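Local coordinates for protein carbohydrate kinase, pfkB family (Enterococcus faecalis, PDB 3KTN) that probably phosphorylates 2-keto-3-deoxygluconate as a member of the pfkB (ribokinase-like) carbohydrate kinase family, and binds magnesium, at residues 180-191 with 204-212. Numbering follows the deposited sequence.
Sequences ALFMRQQYERIL and LVELLGFIP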
loop_
_atom_site.group_PDB
_atom_site.type_symbol
_atom_site.label_atom_id
_atom_site.label_comp_id
_atom_site.label_asym_id
_atom_site.label_seq_id
_atom_site.Cartn_x
_atom_site.Cartn_y
_atom_site.Cartn_z
ATOM N N ALA A 180 18.795 37.966 -7.748
ATOM C CA ALA A 180 19.605 37.944 -6.537
ATOM C C ALA A 180 19.727 39.359 -5.982
ATOM O O ALA A 180 19.581 39.580 -4.780
ATOM C CB ALA A 180 20.984 37.377 -6.840
ATOM N N LEU A 181 19.995 40.312 -6.869
ATOM C CA LEU A 181 20.129 41.708 -6.474
ATOM C C LEU A 181 18.812 42.229 -5.915
ATOM O O LEU A 181 18.792 42.952 -4.920
ATOM C CB LEU A 181 20.558 42.560 -7.671
ATOM C CG LEU A 181 21.942 42.266 -8.255
ATOM C CD1 LEU A 181 22.164 43.126 -9.490
ATOM C CD2 LEU A 181 23.017 42.536 -7.207
ATOM N N PHE A 182 17.710 41.856 -6.558
ATOM C CA PHE A 182 16.396 42.287 -6.107
ATOM C C PHE A 182 16.148 41.780 -4.693
ATOM O O PHE A 182 15.678 42.524 -3.831
ATOM C CB PHE A 182 15.301 41.752 -7.031
ATOM C CG PHE A 182 13.926 42.242 -6.679
ATOM C CD1 PHE A 182 13.564 43.565 -6.913
ATOM C CD2 PHE A 182 13.000 41.390 -6.085
ATOM C CE1 PHE A 182 12.300 44.035 -6.560
ATOM C CE2 PHE A 182 11.734 41.849 -5.727
ATOM C CZ PHE A 182 11.385 43.174 -5.965
HETATM N N MSE A 183 16.467 40.513 -4.456
HETATM C CA MSE A 183 16.270 39.932 -3.138
HETATM C C MSE A 183 17.171 40.582 -2.106
HETATM O O MSE A 183 16.814 40.678 -0.932
HETATM C CB MSE A 183 16.503 38.424 -3.179
HETATM C CG MSE A 183 15.405 37.683 -3.922
HETATM SE SE MSE A 183 13.642 38.366 -3.450
HETATM C CE MSE A 183 13.662 37.953 -1.562
ATOM N N ARG A 184 18.342 41.022 -2.551
ATOM C CA ARG A 184 19.289 41.702 -1.676
ATOM C C ARG A 184 18.564 42.882 -1.034
ATOM O O ARG A 184 18.559 43.046 0.187
ATOM C CB ARG A 184 20.475 42.221 -2.494
ATOM C CG ARG A 184 21.257 43.336 -1.811
ATOM C CD ARG A 184 22.548 42.830 -1.209
ATOM N NE ARG A 184 23.651 42.884 -2.163
ATOM C CZ ARG A 184 24.360 43.979 -2.432
ATOM N NH1 ARG A 184 24.085 45.123 -1.815
ATOM N NH2 ARG A 184 25.348 43.927 -3.314
ATOM N N GLN A 185 17.943 43.693 -1.884
ATOM C CA GLN A 185 17.209 44.875 -1.453
ATOM C C GLN A 185 16.122 44.558 -0.433
ATOM O O GLN A 185 15.972 45.263 0.564
ATOM C CB GLN A 185 16.571 45.558 -2.665
ATOM C CG GLN A 185 17.564 46.032 -3.703
ATOM C CD GLN A 185 16.888 46.487 -4.980
ATOM O OE1 GLN A 185 16.009 47.348 -4.957
ATOM N NE2 GLN A 185 17.300 45.912 -6.105
ATOM N N GLN A 186 15.361 43.498 -0.688
ATOM C CA GLN A 186 14.279 43.121 0.211
ATOM C C GLN A 186 14.800 42.648 1.559
ATOM O O GLN A 186 14.220 42.954 2.594
ATOM C CB GLN A 186 13.413 42.047 -0.442
ATOM C CG GLN A 186 13.117 42.348 -1.904
ATOM C CD GLN A 186 12.647 43.781 -2.130
ATOM O OE1 GLN A 186 12.824 44.335 -3.213
ATOM N NE2 GLN A 186 12.036 44.376 -1.112
ATOM N N TYR A 187 15.903 41.910 1.551
ATOM C CA TYR A 187 16.485 41.430 2.796
ATOM C C TYR A 187 17.043 42.609 3.597
ATOM O O TYR A 187 16.898 42.669 4.824
ATOM C CB TYR A 187 17.595 40.413 2.500
ATOM C CG TYR A 187 17.091 39.004 2.223
ATOM C CD1 TYR A 187 16.028 38.775 1.346
ATOM C CD2 TYR A 187 17.685 37.902 2.832
ATOM C CE1 TYR A 187 15.570 37.479 1.088
ATOM C CE2 TYR A 187 17.234 36.601 2.580
ATOM C CZ TYR A 187 16.178 36.399 1.707
ATOM O OH TYR A 187 15.738 35.117 1.457
ATOM N N GLU A 188 17.671 43.555 2.902
ATOM C CA GLU A 188 18.238 44.720 3.572
ATOM C C GLU A 188 17.139 45.515 4.265
ATOM O O GLU A 188 17.376 46.156 5.284
ATOM C CB GLU A 188 18.996 45.595 2.566
ATOM C CG GLU A 188 20.142 44.845 1.901
ATOM C CD GLU A 188 20.979 45.702 0.969
ATOM O OE1 GLU A 188 20.402 46.525 0.223
ATOM O OE2 GLU A 188 22.219 45.534 0.970
ATOM N N ARG A 189 15.926 45.439 3.728
ATOM C CA ARG A 189 14.797 46.153 4.308
ATOM C C ARG A 189 14.275 45.525 5.597
ATOM O O ARG A 189 13.850 46.239 6.508
ATOM C CB ARG A 189 13.658 46.251 3.292
ATOM C CG ARG A 189 14.025 47.022 2.037
ATOM C CD ARG A 189 12.911 46.977 1.009
ATOM N NE ARG A 189 11.680 47.588 1.500
ATOM C CZ ARG A 189 10.567 47.684 0.779
ATOM N NH1 ARG A 189 10.537 47.207 -0.461
ATOM N NH2 ARG A 189 9.486 48.256 1.292
ATOM N N ILE A 190 14.311 44.197 5.690
ATOM C CA ILE A 190 13.801 43.532 6.891
ATOM C C ILE A 190 14.858 43.290 7.961
ATOM O O ILE A 190 14.552 43.309 9.153
ATOM C CB ILE A 190 13.128 42.170 6.554
ATOM C CG1 ILE A 190 12.302 41.688 7.751
ATOM C CG2 ILE A 190 14.193 41.130 6.214
ATOM C CD1 ILE A 190 11.483 40.428 7.484
ATOM N N LEU A 191 16.097 43.071 7.540
ATOM C CA LEU A 191 17.182 42.812 8.482
ATOM C C LEU A 191 17.292 43.788 9.655
ATOM O O LEU A 191 17.632 43.383 10.768
ATOM C CB LEU A 191 18.511 42.733 7.727
ATOM C CG LEU A 191 18.686 41.396 6.990
ATOM C CD1 LEU A 191 19.851 41.455 6.013
ATOM C CD2 LEU A 191 18.901 40.303 8.027
ATOM N N LEU A 204 25.884 35.913 2.996
ATOM C CA LEU A 204 26.410 37.250 3.216
ATOM C C LEU A 204 27.238 37.720 2.024
ATOM O O LEU A 204 27.058 38.832 1.535
ATOM C CB LEU A 204 27.261 37.272 4.487
ATOM C CG LEU A 204 26.538 36.731 5.721
ATOM C CD1 LEU A 204 27.448 36.816 6.937
ATOM C CD2 LEU A 204 25.260 37.525 5.950
ATOM N N VAL A 205 28.125 36.855 1.544
ATOM C CA VAL A 205 28.985 37.186 0.417
ATOM C C VAL A 205 28.265 37.206 -0.933
ATOM O O VAL A 205 28.268 38.223 -1.632
ATOM C CB VAL A 205 30.178 36.201 0.334
ATOM C CG1 VAL A 205 30.998 36.470 -0.918
ATOM C CG2 VAL A 205 31.049 36.339 1.576
ATOM N N GLU A 206 27.645 36.087 -1.293
ATOM C CA GLU A 206 26.954 35.970 -2.572
ATOM C C GLU A 206 25.641 36.719 -2.724
ATOM O O GLU A 206 25.289 37.122 -3.832
ATOM C CB GLU A 206 26.712 34.500 -2.901
ATOM C CG GLU A 206 27.961 33.744 -3.291
ATOM C CD GLU A 206 27.669 32.296 -3.612
ATOM O OE1 GLU A 206 26.733 32.047 -4.405
ATOM O OE2 GLU A 206 28.376 31.414 -3.078
ATOM N N LEU A 207 24.900 36.897 -1.636
ATOM C CA LEU A 207 23.627 37.598 -1.739
ATOM C C LEU A 207 23.700 39.045 -1.274
ATOM O O LEU A 207 23.265 39.953 -1.981
ATOM C CB LEU A 207 22.543 36.865 -0.942
ATOM C CG LEU A 207 21.188 37.581 -0.923
ATOM C CD1 LEU A 207 20.658 37.713 -2.343
ATOM C CD2 LEU A 207 20.205 36.815 -0.051
ATOM N N LEU A 208 24.248 39.252 -0.081
ATOM C CA LEU A 208 24.358 40.584 0.486
ATOM C C LEU A 208 25.605 41.328 0.012
ATOM O O LEU A 208 25.909 42.415 0.496
ATOM C CB LEU A 208 24.336 40.496 2.013
ATOM C CG LEU A 208 23.072 39.867 2.605
ATOM C CD1 LEU A 208 23.154 39.894 4.114
ATOM C CD2 LEU A 208 21.838 40.619 2.130
ATOM N N GLY A 209 26.320 40.728 -0.934
ATOM C CA GLY A 209 27.511 41.347 -1.486
ATOM C C GLY A 209 28.636 41.706 -0.532
ATOM O O GLY A 209 29.529 42.463 -0.903
ATOM N N PHE A 210 28.610 41.179 0.687
ATOM C CA PHE A 210 29.672 41.475 1.645
ATOM C C PHE A 210 31.025 41.036 1.099
ATOM O O PHE A 210 31.111 40.106 0.290
ATOM C CB PHE A 210 29.410 40.768 2.974
ATOM C CG PHE A 210 28.541 41.548 3.917
ATOM C CD1 PHE A 210 29.071 42.079 5.087
ATOM C CD2 PHE A 210 27.194 41.751 3.641
ATOM C CE1 PHE A 210 28.272 42.801 5.970
ATOM C CE2 PHE A 210 26.386 42.470 4.517
ATOM C CZ PHE A 210 26.927 42.996 5.683
ATOM N N ILE A 211 32.079 41.716 1.539
ATOM C CA ILE A 211 33.440 41.403 1.110
ATOM C C ILE A 211 34.290 41.063 2.333
ATOM O O ILE A 211 34.325 41.814 3.309
ATOM C CB ILE A 211 34.090 42.598 0.367
ATOM C CG1 ILE A 211 33.264 42.970 -0.871
ATOM C CG2 ILE A 211 35.512 42.243 -0.042
ATOM C CD1 ILE A 211 33.227 41.898 -1.945
ATOM N N PRO A 212 34.978 39.913 2.298
ATOM C CA PRO A 212 35.827 39.479 3.412
ATOM C C PRO A 212 37.204 40.139 3.419
ATOM O O PRO A 212 37.775 40.422 2.366
ATOM C CB PRO A 212 35.915 37.975 3.201
ATOM C CG PRO A 212 35.930 37.869 1.711
ATOM C CD PRO A 212 34.847 38.842 1.293
#
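Two successive helical connections of the ribokinase-like alpha/beta domain meet where L207 and L208, where helix 201-206 gives way to the loop, pack against one flank of helix 177-190, chiefly A180, R184, Y187 and L191. L207 lays CD2 over one face of the Y187 ring, 4.2 Å from its centroid and 22° off the ring normal, a CH-pi contact in which the two side chains cross at about a right angle. The other methyl of L207, CD1, comes 3.3 Å from A180 O, a carbonyl already engaged by R184 N in the helix, and also touches M183 CB. With CG anti to the backbone N (chi1 176°), the two methyls of L207 fork along the helix, CD1 to A180 and CD2 to Y187. Further along the helix, L208 and L191 reach toward each other tip to tip, CD1 to CD1 at 4.1 Å. In this fold, parallel strands alternate with helices that cover the central sheet; here helix 177-190 precedes and helix 201-206 follows strand 196-198, so the contact brings together the elements on either side of that strand in the sequence. F168 touches L207, L208 and Y187, while the Y187 hydroxyl is hydrogen-bonded to N169 N. The more open margin belongs to R184, whose chain bends at chi2 and chi3 and crosses the turn with CD 3.3 Å from L208 CA. Its NE gives L207 O a weak hydrogen bond of 3.0 Å, the oxygen lying at the guanidinium edge but the N-H angle only 124°. L208 O sits above one face of the same group, toward its rim. On the helix side, NH1 of R184 forms a long, weak salt bridge to E188 OE2 (3.4 Å), one turn on in the same helix.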